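Local structure of serine--tRNA ligase, cytoplasmic (Candida albicans, 3QO8) at residues A190-Y194 / V430-I435; E302-L306 / M319-S323; S329-P333 / C414-Y419. The protein catalyses the ATP-dependent attachment of serine to tRNA(Ser), working as a homodimer through a seryl-adenylate intermediate. All coordinates share one frame. Residue numbers count along the deposited sequence, not the author numbering.

Interaction 1: residues A190-Y194 / V430-I435; sequences ALINY and VLRKYI. With SSA (5'-O-(N-(L-seryl)-sulfamoyl)adenosine), chain D.
Residues 190-194 are regular helix, part of helix 183-200. Residues 430-433, in the loop between strands 424-426 and 441-443, have helical backbone angles without the regular bonds. Y434 N bonds to L431 O at 2.9 Å and I435 N to R432 O at 3.2 Å; I435 then turns to extended angles. The backbones come closest at A190 and Y434, with CA atoms 5.0 Å apart. The small side chain of A190 is consistent with this approach. Its CB lies 3.8 Å from Y434 CB, 4.0 Å from I435 CG1 and 4.1 Å from L431 CD2. L191 points its CA-to-CB bond away, yet its CD2 reaches L431 CD2 at 4.1 Å. N193 (chi1 m) sets its CB 3.7 Å from Y434 CD1. One water links the N193 side chain to the Y434 backbone: it accepts from N193 ND2 at 2.9 Å and donates to Y434 O at 2.8 Å. N193 OD1 accepts a hydrogen bond from Q189 NE2 of the second subunit, placing the contact beside the dimer interface. Y194 takes chi1 t. Its CB sits over the Y434 ring (chi1 m), and V430 CG2 over the Y194 ring, each 4.1 Å from the centroid. Both are CH-pi contacts. The rings are oblique, with planes at 49°. Y194 OH is hydrogen-bonded to S329 OG. V430 and R432 belong to the pocket of the chain D seryl-sulfamoyl-adenosine. No direct hydrogen bond joins the segments, so apolar packing and CH-pi contacts hold this pocket-lining turn against the helix, with one water as polar link.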
loop_
_atom_site.group_PDB
_atom_site.type_symbol
_atom_site.label_atom_id
_atom_site.label_comp_id
_atom_site.label_asym_id
_atom_site.label_seq_id
_atom_site.Cartn_x
_atom_site.Cartn_y
_atom_site.Cartn_z
ATOM N N ALA A 190 -2.924 0.219 17.618
ATOM C CA ALA A 190 -3.400 1.033 18.722
ATOM C C ALA A 190 -3.375 2.506 18.332
ATOM O O ALA A 190 -4.347 3.222 18.540
ATOM C CB ALA A 190 -2.546 0.787 20.011
ATOM N N LEU A 191 -2.255 2.965 17.780
ATOM C CA LEU A 191 -2.154 4.375 17.380
ATOM C C LEU A 191 -3.142 4.742 16.272
ATOM O O LEU A 191 -3.753 5.810 16.297
ATOM C CB LEU A 191 -0.732 4.727 16.949
ATOM C CG LEU A 191 0.194 4.921 18.156
ATOM C CD1 LEU A 191 1.628 4.854 17.721
ATOM C CD2 LEU A 191 -0.123 6.260 18.834
ATOM N N ILE A 192 -3.300 3.852 15.299
ATOM C CA ILE A 192 -4.255 4.098 14.230
ATOM C C ILE A 192 -5.678 4.253 14.800
ATOM O O ILE A 192 -6.395 5.204 14.479
ATOM C CB ILE A 192 -4.233 2.948 13.209
ATOM C CG1 ILE A 192 -2.916 2.961 12.421
ATOM C CG2 ILE A 192 -5.421 3.057 12.273
ATOM C CD1 ILE A 192 -2.625 1.648 11.685
ATOM N N ASN A 193 -6.084 3.320 15.655
ATOM C CA ASN A 193 -7.447 3.345 16.205
ATOM C C ASN A 193 -7.690 4.423 17.254
ATOM O O ASN A 193 -8.761 5.050 17.301
ATOM C CB ASN A 193 -7.828 1.964 16.739
ATOM C CG ASN A 193 -7.990 0.962 15.622
ATOM O OD1 ASN A 193 -8.670 1.231 14.640
ATOM N ND2 ASN A 193 -7.352 -0.183 15.753
ATOM N N TYR A 194 -6.693 4.650 18.093
ATOM C CA TYR A 194 -6.790 5.757 19.045
ATOM C C TYR A 194 -6.907 7.082 18.286
ATOM O O TYR A 194 -7.789 7.901 18.571
ATOM C CB TYR A 194 -5.611 5.761 20.030
ATOM C CG TYR A 194 -5.613 6.972 20.941
ATOM C CD1 TYR A 194 -6.782 7.370 21.590
ATOM C CD2 TYR A 194 -4.464 7.739 21.113
ATOM C CE1 TYR A 194 -6.802 8.484 22.408
ATOM C CE2 TYR A 194 -4.470 8.858 21.935
ATOM C CZ TYR A 194 -5.645 9.221 22.581
ATOM O OH TYR A 194 -5.668 10.327 23.398
ATOM N N VAL A 430 -3.388 5.556 27.562
ATOM C CA VAL A 430 -4.469 5.722 26.587
ATOM C C VAL A 430 -4.491 4.656 25.496
ATOM O O VAL A 430 -5.515 4.482 24.852
ATOM C CB VAL A 430 -4.445 7.103 25.886
ATOM C CG1 VAL A 430 -4.510 8.223 26.909
ATOM C CG2 VAL A 430 -3.207 7.238 25.003
ATOM N N LEU A 431 -3.380 3.949 25.281
ATOM C CA LEU A 431 -3.331 2.944 24.212
ATOM C C LEU A 431 -3.745 1.561 24.702
ATOM O O LEU A 431 -4.067 0.686 23.903
ATOM C CB LEU A 431 -1.923 2.861 23.596
ATOM C CG LEU A 431 -1.418 4.106 22.865
ATOM C CD1 LEU A 431 -0.022 3.877 22.304
ATOM C CD2 LEU A 431 -2.392 4.509 21.743
ATOM N N ARG A 432 -3.723 1.365 26.019
ATOM C CA ARG A 432 -3.933 0.035 26.596
ATOM C C ARG A 432 -5.212 -0.653 26.145
ATOM O O ARG A 432 -5.216 -1.856 25.886
ATOM C CB ARG A 432 -3.867 0.098 28.129
ATOM C CG ARG A 432 -2.444 0.320 28.624
ATOM C CD ARG A 432 -2.364 0.671 30.117
ATOM N NE ARG A 432 -1.034 1.192 30.428
ATOM C CZ ARG A 432 -0.631 1.552 31.642
ATOM N NH1 ARG A 432 -1.465 1.454 32.671
ATOM N NH2 ARG A 432 0.605 2.015 31.822
ATOM N N LYS A 433 -6.291 0.113 26.034
ATOM C CA LYS A 433 -7.580 -0.477 25.709
ATOM C C LYS A 433 -7.610 -0.965 24.263
ATOM O O LYS A 433 -8.497 -1.729 23.895
ATOM C CB LYS A 433 -8.725 0.507 25.972
ATOM C CG LYS A 433 -8.822 1.640 24.957
ATOM C CD LYS A 433 -9.986 2.572 25.256
ATOM C CE LYS A 433 -10.991 2.598 24.110
ATOM N NZ LYS A 433 -11.677 1.284 23.890
ATOM N N TYR A 434 -6.637 -0.536 23.456
ATOM C CA TYR A 434 -6.605 -0.905 22.035
ATOM C C TYR A 434 -5.749 -2.143 21.776
ATOM O O TYR A 434 -5.618 -2.590 20.642
ATOM C CB TYR A 434 -6.115 0.268 21.166
ATOM C CG TYR A 434 -7.023 1.473 21.213
ATOM C CD1 TYR A 434 -8.132 1.558 20.372
ATOM C CD2 TYR A 434 -6.796 2.506 22.104
ATOM C CE1 TYR A 434 -8.984 2.653 20.414
ATOM C CE2 TYR A 434 -7.644 3.611 22.156
ATOM C CZ TYR A 434 -8.731 3.674 21.305
ATOM O OH TYR A 434 -9.568 4.757 21.341
ATOM N N ILE A 435 -5.180 -2.693 22.840
ATOM C CA ILE A 435 -4.259 -3.814 22.732
ATOM C C ILE A 435 -4.834 -5.017 23.478
ATOM O O ILE A 435 -5.270 -4.890 24.624
ATOM C CB ILE A 435 -2.886 -3.437 23.317
ATOM C CG1 ILE A 435 -2.271 -2.280 22.508
ATOM C CG2 ILE A 435 -1.954 -4.658 23.372
ATOM C CD1 ILE A 435 -0.991 -1.690 23.169
HETATM N N10 SSA D . -2.240 14.573 34.292
HETATM C CA SSA D . -2.130 13.135 34.449
HETATM C CB SSA D . -3.316 12.472 33.756
HETATM O OG SSA D . -3.196 11.046 33.825
HETATM C C9 SSA D . -0.839 12.658 33.840
HETATM O O9 SSA D . -0.519 11.482 33.904
HETATM N N8 SSA D . -0.090 13.578 33.234
HETATM S S1 SSA D . 1.218 13.169 32.396
HETATM O O1S SSA D . 1.637 14.295 31.611
HETATM O O2S SSA D . 2.267 12.769 33.297
HETATM O "O5'" SSA D . 0.871 11.980 31.481
HETATM C "C5'" SSA D . 0.222 12.166 30.226
HETATM C "C4'" SSA D . -0.345 10.821 29.784
HETATM O "O4'" SSA D . 0.695 9.942 29.348
HETATM C "C3'" SSA D . -1.045 10.106 30.928
HETATM O "O3'" SSA D . -2.458 10.323 30.880
HETATM C "C2'" SSA D . -0.731 8.642 30.721
HETATM O "O2'" SSA D . -1.779 8.018 29.983
HETATM C "C1'" SSA D . 0.532 8.625 29.882
HETATM N N9 SSA D . 1.650 8.269 30.787
HETATM C C8 SSA D . 2.580 9.097 31.295
HETATM N N7 SSA D . 3.410 8.375 32.087
HETATM C C5 SSA D . 2.985 7.091 32.072
HETATM C C6 SSA D . 3.429 5.922 32.675
HETATM N N6 SSA D . 4.518 5.919 33.488
HETATM N N1 SSA D . 2.751 4.774 32.445
HETATM C C2 SSA D . 1.677 4.749 31.644
HETATM N N3 SSA D . 1.231 5.862 31.048
HETATM C C4 SSA D . 1.869 7.039 31.253
HETATM O O HOH W 1 -6.427 -1.512 18.154
#

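Interaction 2: residues E302-L306 / M319-S323; sequences EQFVL and MIGCS. With SSA (5'-O-(N-(L-seryl)-sulfamoyl)adenosine), chain B.
Strand 302-306 and helix 319-323 run nearly antiparallel. Their axes make an angle of 161° and approach to 10.3 Å. The nearest CA atoms are those of Q303 and M319, 7.4 Å apart. The strand is extended, so its side chains alternate: Q303 and V305 point toward the helix, F304 away from it. Q303 has chi1 m. Trans chi2 extends the chain, and chi3 of 66° turns the amide so that NE2 meets M319 O, where it donates a hydrogen bond of 3.0 Å at 165°. The same M319 O accepts the helical bond from S323 N at 3.1 Å. Q303 OE1 lies 3.5 Å from M319 CB and 3.7 Å from C322 CB, and has a weak hydrogen bond with Y204 OH. M319 (m, t, p) bends at its end and sets SD 3.7 Å from CG2 of V305, which is in chi1 t. S323 has chi1 m, and its OG bonds to T404 O. This is helix-on-sheet packing in the class II synthetase core. Strand 297-307 lies in the antiparallel part of the sheet between strands 269-278 and 399-404, and helix 312-329 packs on one face. E302 has no contact with the helix segment. Its chi1 t, chi2 p and flat chi3 of -6° turn the carboxylate to the serine moiety of the chain B ligand. The ligand OG donates to E302 OE1 and the ligand N10 to E302 OE2, both at 2.7 Å. E302 OE1 also forms a salt bridge with K300. T246, E248 and T404 hydrogen-bond to the same ligand.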
loop_
_atom_site.group_PDB
_atom_site.type_symbol
_atom_site.label_atom_id
_atom_site.label_comp_id
_atom_site.label_asym_id
_atom_site.label_seq_id
_atom_site.Cartn_x
_atom_site.Cartn_y
_atom_site.Cartn_z
ATOM N N GLU A 302 -4.248 11.545 9.478
ATOM C CA GLU A 302 -4.111 12.885 8.939
ATOM C C GLU A 302 -5.345 13.720 9.295
ATOM O O GLU A 302 -6.475 13.232 9.212
ATOM C CB GLU A 302 -4.043 12.767 7.404
ATOM C CG GLU A 302 -3.913 14.093 6.660
ATOM C CD GLU A 302 -2.507 14.680 6.746
ATOM O OE1 GLU A 302 -1.668 14.104 7.479
ATOM O OE2 GLU A 302 -2.238 15.709 6.070
ATOM N N GLN A 303 -5.139 14.973 9.686
ATOM C CA GLN A 303 -6.245 15.932 9.748
ATOM C C GLN A 303 -6.348 16.640 8.407
ATOM O O GLN A 303 -5.363 17.202 7.925
ATOM C CB GLN A 303 -5.983 17.014 10.800
ATOM C CG GLN A 303 -5.834 16.526 12.206
ATOM C CD GLN A 303 -5.611 17.688 13.157
ATOM O OE1 GLN A 303 -6.493 18.520 13.344
ATOM N NE2 GLN A 303 -4.420 17.763 13.735
ATOM N N PHE A 304 -7.527 16.635 7.794
ATOM C CA PHE A 304 -7.688 17.419 6.583
ATOM C C PHE A 304 -8.978 18.211 6.692
ATOM O O PHE A 304 -10.047 17.649 6.952
ATOM C CB PHE A 304 -7.686 16.573 5.299
ATOM C CG PHE A 304 -7.668 17.419 4.038
ATOM C CD1 PHE A 304 -6.458 17.775 3.444
ATOM C CD2 PHE A 304 -8.840 17.916 3.503
ATOM C CE1 PHE A 304 -6.431 18.575 2.311
ATOM C CE2 PHE A 304 -8.826 18.728 2.367
ATOM C CZ PHE A 304 -7.623 19.058 1.774
ATOM N N VAL A 305 -8.873 19.516 6.485
ATOM C CA VAL A 305 -9.995 20.407 6.748
ATOM C C VAL A 305 -10.187 21.403 5.623
ATOM O O VAL A 305 -9.223 21.943 5.092
ATOM C CB VAL A 305 -9.790 21.195 8.066
ATOM C CG1 VAL A 305 -11.008 22.080 8.350
ATOM C CG2 VAL A 305 -9.539 20.243 9.228
ATOM N N LEU A 306 -11.448 21.630 5.268
ATOM C CA LEU A 306 -11.823 22.673 4.335
ATOM C C LEU A 306 -12.659 23.667 5.114
ATOM O O LEU A 306 -13.551 23.280 5.873
ATOM C CB LEU A 306 -12.652 22.087 3.180
ATOM C CG LEU A 306 -12.039 21.005 2.293
ATOM C CD1 LEU A 306 -12.085 19.661 2.986
ATOM C CD2 LEU A 306 -12.826 20.896 0.976
ATOM N N MET A 319 -6.287 23.075 14.669
ATOM C CA MET A 319 -5.679 21.831 14.206
ATOM C C MET A 319 -4.349 21.508 14.900
ATOM O O MET A 319 -4.119 20.361 15.293
ATOM C CB MET A 319 -5.495 21.845 12.685
ATOM C CG MET A 319 -6.818 21.876 11.928
ATOM S SD MET A 319 -6.612 22.266 10.189
ATOM C CE MET A 319 -5.780 20.781 9.599
ATOM N N ILE A 320 -3.469 22.496 15.042
ATOM C CA ILE A 320 -2.212 22.224 15.746
ATOM C C ILE A 320 -2.549 21.938 17.208
ATOM O O ILE A 320 -1.906 21.107 17.857
ATOM C CB ILE A 320 -1.153 23.365 15.585
ATOM C CG1 ILE A 320 0.201 22.929 16.169
ATOM C CG2 ILE A 320 -1.646 24.676 16.196
ATOM C CD1 ILE A 320 0.801 21.728 15.403
ATOM N N GLY A 321 -3.590 22.596 17.710
ATOM C CA GLY A 321 -4.037 22.364 19.075
ATOM C C GLY A 321 -4.502 20.921 19.254
ATOM O O GLY A 321 -4.213 20.271 20.268
ATOM N N CYS A 322 -5.227 20.414 18.267
ATOM C CA CYS A 322 -5.648 19.007 18.280
ATOM C C CYS A 322 -4.452 18.055 18.360
ATOM O O CYS A 322 -4.469 17.086 19.115
ATOM C CB CYS A 322 -6.491 18.652 17.038
ATOM S SG CYS A 322 -8.228 19.122 17.156
ATOM N N SER A 323 -3.430 18.302 17.550
ATOM C CA SER A 323 -2.238 17.453 17.602
ATOM C C SER A 323 -1.503 17.574 18.946
ATOM O O SER A 323 -1.009 16.583 19.501
ATOM C CB SER A 323 -1.312 17.778 16.437
ATOM O OG SER A 323 -1.930 17.413 15.204
HETATM N N10 SSA B . 0.098 15.782 4.794
HETATM C CA SSA B . 1.166 16.432 5.551
HETATM C CB SSA B . 0.792 16.497 7.032
HETATM O OG SSA B . 0.823 15.181 7.618
HETATM C C9 SSA B . 2.459 15.687 5.378
HETATM O O9 SSA B . 2.510 14.623 4.772
HETATM N N8 SSA B . 3.532 16.247 5.926
HETATM S S1 SSA B . 4.922 15.472 6.114
HETATM O O1S SSA B . 5.605 15.228 4.876
HETATM O O2S SSA B . 5.750 16.240 6.984
HETATM O "O5'" SSA B . 4.668 14.127 6.821
HETATM C "C5'" SSA B . 3.933 14.065 8.032
HETATM C "C4'" SSA B . 4.689 13.191 9.038
HETATM O "O4'" SSA B . 4.900 11.852 8.574
HETATM C "C3'" SSA B . 6.079 13.692 9.361
HETATM O "O3'" SSA B . 6.003 14.792 10.280
HETATM C "C2'" SSA B . 6.706 12.438 9.958
HETATM O "O2'" SSA B . 6.276 12.263 11.322
HETATM C "C1'" SSA B . 6.093 11.311 9.127
HETATM N N9 SSA B . 7.010 10.921 8.035
HETATM C C8 SSA B . 7.339 11.650 6.956
HETATM N N7 SSA B . 8.214 10.943 6.209
HETATM C C5 SSA B . 8.417 9.767 6.833
HETATM C C6 SSA B . 9.185 8.657 6.538
HETATM N N6 SSA B . 9.931 8.655 5.413
HETATM N N1 SSA B . 9.174 7.599 7.382
HETATM C C2 SSA B . 8.429 7.622 8.494
HETATM N N3 SSA B . 7.666 8.680 8.798
HETATM C C4 SSA B . 7.660 9.763 7.987
#

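Interaction 3: residues S329-P333 / C414-Y419; sequences SLGLP and CILENY. With SSA (5'-O-(N-(L-seryl)-sulfamoyl)adenosine), chain D.
L332 forms the apolar centre of this contact. It has chi1 m and chi2 t, and its end reaches helix 414-419. L332 CD1 lies 3.9 Å from C414 SG and 4.1 Å from I415 CG1. L332 CD2 lies 4.0 Å from N418 CB and 4.0 Å from Y419 CE1, at the edge of that ring. The CA atoms of L332 and N418, 7.2 Å apart, set the register. L330 (m, t) adds a looser touch, CD2 to I415 CD1 at 4.5 Å. P333 CD is 4.1 Å from N418 OD1. The backbone turns at G331, which has phi 69° and psi 34°. It ends helix 312-329 in a Schellman motif. A side chain here would clash with O4' of the chain D seryl-sulfamoyl-adenosine, so glycine suits both the turn and the pocket. At the polar edge Y419 (chi1 m, chi2 80°) donates from OH to L330 O, a short 2.5 Å hydrogen bond. The ligand lies beside this bond: Y419 OH is 2.9 Å from its N9, G331 N is 3.2 Å from its O4' and S329 O is 3.4 Å from its C4'. S329, L330, G331 and Y419 all line this pocket, which is separate from the site that holds the chain B ligand. N418 ND2 bonds back to C414 O at 3.1 Å and also to W357 O, and N418 OD1 accepts from A144 N. The contact joins the turn between helix 312-329 and strand 334-338 to helix 408-419; C414 and P333 pack on strand 350-358, Y419 on strand 424-426.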
loop_
_atom_site.group_PDB
_atom_site.type_symbol
_atom_site.label_atom_id
_atom_site.label_comp_id
_atom_site.label_asym_id
_atom_site.label_seq_id
_atom_site.Cartn_x
_atom_site.Cartn_y
_atom_site.Cartn_z
ATOM N N SER A 329 -1.683 13.657 25.520
ATOM C CA SER A 329 -2.413 12.483 26.001
ATOM C C SER A 329 -1.517 11.242 26.027
ATOM O O SER A 329 -1.774 10.289 26.762
ATOM C CB SER A 329 -3.661 12.232 25.144
ATOM O OG SER A 329 -3.355 11.469 23.990
ATOM N N LEU A 330 -0.455 11.263 25.228
ATOM C CA LEU A 330 0.515 10.175 25.229
ATOM C C LEU A 330 1.684 10.461 26.163
ATOM O O LEU A 330 2.574 9.625 26.320
ATOM C CB LEU A 330 1.052 9.934 23.813
ATOM C CG LEU A 330 0.068 9.346 22.803
ATOM C CD1 LEU A 330 0.589 9.508 21.367
ATOM C CD2 LEU A 330 -0.165 7.881 23.136
ATOM N N GLY A 331 1.690 11.647 26.768
ATOM C CA GLY A 331 2.737 12.012 27.711
ATOM C C GLY A 331 4.096 12.221 27.061
ATOM O O GLY A 331 5.138 11.940 27.659
ATOM N N LEU A 332 4.098 12.736 25.836
ATOM C CA LEU A 332 5.354 12.919 25.104
ATOM C C LEU A 332 5.737 14.400 25.093
ATOM O O LEU A 332 4.964 15.227 24.608
ATOM C CB LEU A 332 5.231 12.365 23.664
ATOM C CG LEU A 332 4.834 10.887 23.547
ATOM C CD1 LEU A 332 4.608 10.436 22.098
ATOM C CD2 LEU A 332 5.868 9.983 24.225
ATOM N N PRO A 333 6.932 14.742 25.631
ATOM C CA PRO A 333 7.346 16.154 25.638
ATOM C C PRO A 333 7.534 16.614 24.205
ATOM O O PRO A 333 7.959 15.809 23.384
ATOM C CB PRO A 333 8.719 16.137 26.346
ATOM C CG PRO A 333 8.874 14.770 26.930
ATOM C CD PRO A 333 7.998 13.846 26.117
ATOM N N CYS A 414 9.040 7.435 19.214
ATOM C CA CYS A 414 9.071 8.388 20.331
ATOM C C CYS A 414 8.595 7.746 21.638
ATOM O O CYS A 414 9.174 7.956 22.722
ATOM C CB CYS A 414 8.200 9.601 20.013
ATOM S SG CYS A 414 8.396 10.929 21.212
ATOM N N ILE A 415 7.526 6.966 21.532
ATOM C CA ILE A 415 7.028 6.200 22.662
ATOM C C ILE A 415 8.103 5.267 23.210
ATOM O O ILE A 415 8.332 5.206 24.423
ATOM C CB ILE A 415 5.772 5.385 22.257
ATOM C CG1 ILE A 415 4.587 6.348 22.050
ATOM C CG2 ILE A 415 5.458 4.321 23.319
ATOM C CD1 ILE A 415 3.382 5.732 21.392
ATOM N N LEU A 416 8.744 4.523 22.320
ATOM C CA LEU A 416 9.779 3.579 22.746
ATOM C C LEU A 416 10.846 4.268 23.591
ATOM O O LEU A 416 11.242 3.755 24.645
ATOM C CB LEU A 416 10.431 2.911 21.544
ATOM C CG LEU A 416 9.503 2.001 20.717
ATOM C CD1 LEU A 416 10.203 1.494 19.477
ATOM C CD2 LEU A 416 8.995 0.834 21.544
ATOM N N GLU A 417 11.342 5.419 23.145
ATOM C CA GLU A 417 12.430 6.036 23.910
ATOM C C GLU A 417 11.918 6.599 25.230
ATOM O O GLU A 417 12.620 6.560 26.237
ATOM C CB GLU A 417 13.199 7.090 23.097
ATOM C CG GLU A 417 13.899 6.497 21.876
ATOM C CD GLU A 417 14.965 7.403 21.283
ATOM O OE1 GLU A 417 15.187 8.516 21.810
ATOM O OE2 GLU A 417 15.594 6.985 20.290
ATOM N N ASN A 418 10.677 7.081 25.239
ATOM C CA ASN A 418 10.131 7.716 26.444
ATOM C C ASN A 418 9.432 6.779 27.441
ATOM O O ASN A 418 9.127 7.178 28.559
ATOM C CB ASN A 418 9.199 8.872 26.063
ATOM C CG ASN A 418 9.965 10.118 25.649
ATOM O OD1 ASN A 418 10.649 10.726 26.471
ATOM N ND2 ASN A 418 9.851 10.507 24.370
ATOM N N TYR A 419 9.172 5.542 27.034
ATOM C CA TYR A 419 8.434 4.613 27.888
ATOM C C TYR A 419 9.282 3.413 28.264
ATOM O O TYR A 419 8.796 2.480 28.887
ATOM C CB TYR A 419 7.103 4.181 27.244
ATOM C CG TYR A 419 5.980 5.170 27.485
ATOM C CD1 TYR A 419 5.871 6.329 26.722
ATOM C CD2 TYR A 419 5.035 4.950 28.480
ATOM C CE1 TYR A 419 4.847 7.250 26.944
ATOM C CE2 TYR A 419 4.002 5.867 28.714
ATOM C CZ TYR A 419 3.921 7.016 27.939
ATOM O OH TYR A 419 2.908 7.934 28.156
HETATM N N10 SSA D . -2.240 14.573 34.292
HETATM C CA SSA D . -2.130 13.135 34.449
HETATM C CB SSA D . -3.316 12.472 33.756
HETATM O OG SSA D . -3.196 11.046 33.825
HETATM C C9 SSA D . -0.839 12.658 33.840
HETATM O O9 SSA D . -0.519 11.482 33.904
HETATM N N8 SSA D . -0.090 13.578 33.234
HETATM S S1 SSA D . 1.218 13.169 32.396
HETATM O O1S SSA D . 1.637 14.295 31.611
HETATM O O2S SSA D . 2.267 12.769 33.297
HETATM O "O5'" SSA D . 0.871 11.980 31.481
HETATM C "C5'" SSA D . 0.222 12.166 30.226
HETATM C "C4'" SSA D . -0.345 10.821 29.784
HETATM O "O4'" SSA D . 0.695 9.942 29.348
HETATM C "C3'" SSA D . -1.045 10.106 30.928
HETATM O "O3'" SSA D . -2.458 10.323 30.880
HETATM C "C2'" SSA D . -0.731 8.642 30.721
HETATM O "O2'" SSA D . -1.779 8.018 29.983
HETATM C "C1'" SSA D . 0.532 8.625 29.882
HETATM N N9 SSA D . 1.650 8.269 30.787
HETATM C C8 SSA D . 2.580 9.097 31.295
HETATM N N7 SSA D . 3.410 8.375 32.087
HETATM C C5 SSA D . 2.985 7.091 32.072
HETATM C C6 SSA D . 3.429 5.922 32.675
HETATM N N6 SSA D . 4.518 5.919 33.488
HETATM N N1 SSA D . 2.751 4.774 32.445
HETATM C C2 SSA D . 1.677 4.749 31.644
HETATM N N3 SSA D . 1.231 5.862 31.048
HETATM C C4 SSA D . 1.869 7.039 31.253
#

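Overall arrangement
Following the chain from the N terminus, the first of the six segments lies on helix 183-200; it pairs with residues 430-435. Interaction 1 therefore closes the widest loop, spanning 235 residues. Both other contacts fall within it. Interaction 2 closes a short loop of 12 residues between strand 297-307 and helix 312-329. Interaction 3 follows in series; it starts at the end of that same helix and closes on helix 408-419. Interaction 2 touches neither of the others. Interactions 1 and 3 touch; together they join helix 183-200, the loop after strand 424-426, the turn after helix 312-329 and helix 408-419. Both border the chain D ligand, interaction 2 the chain B ligand.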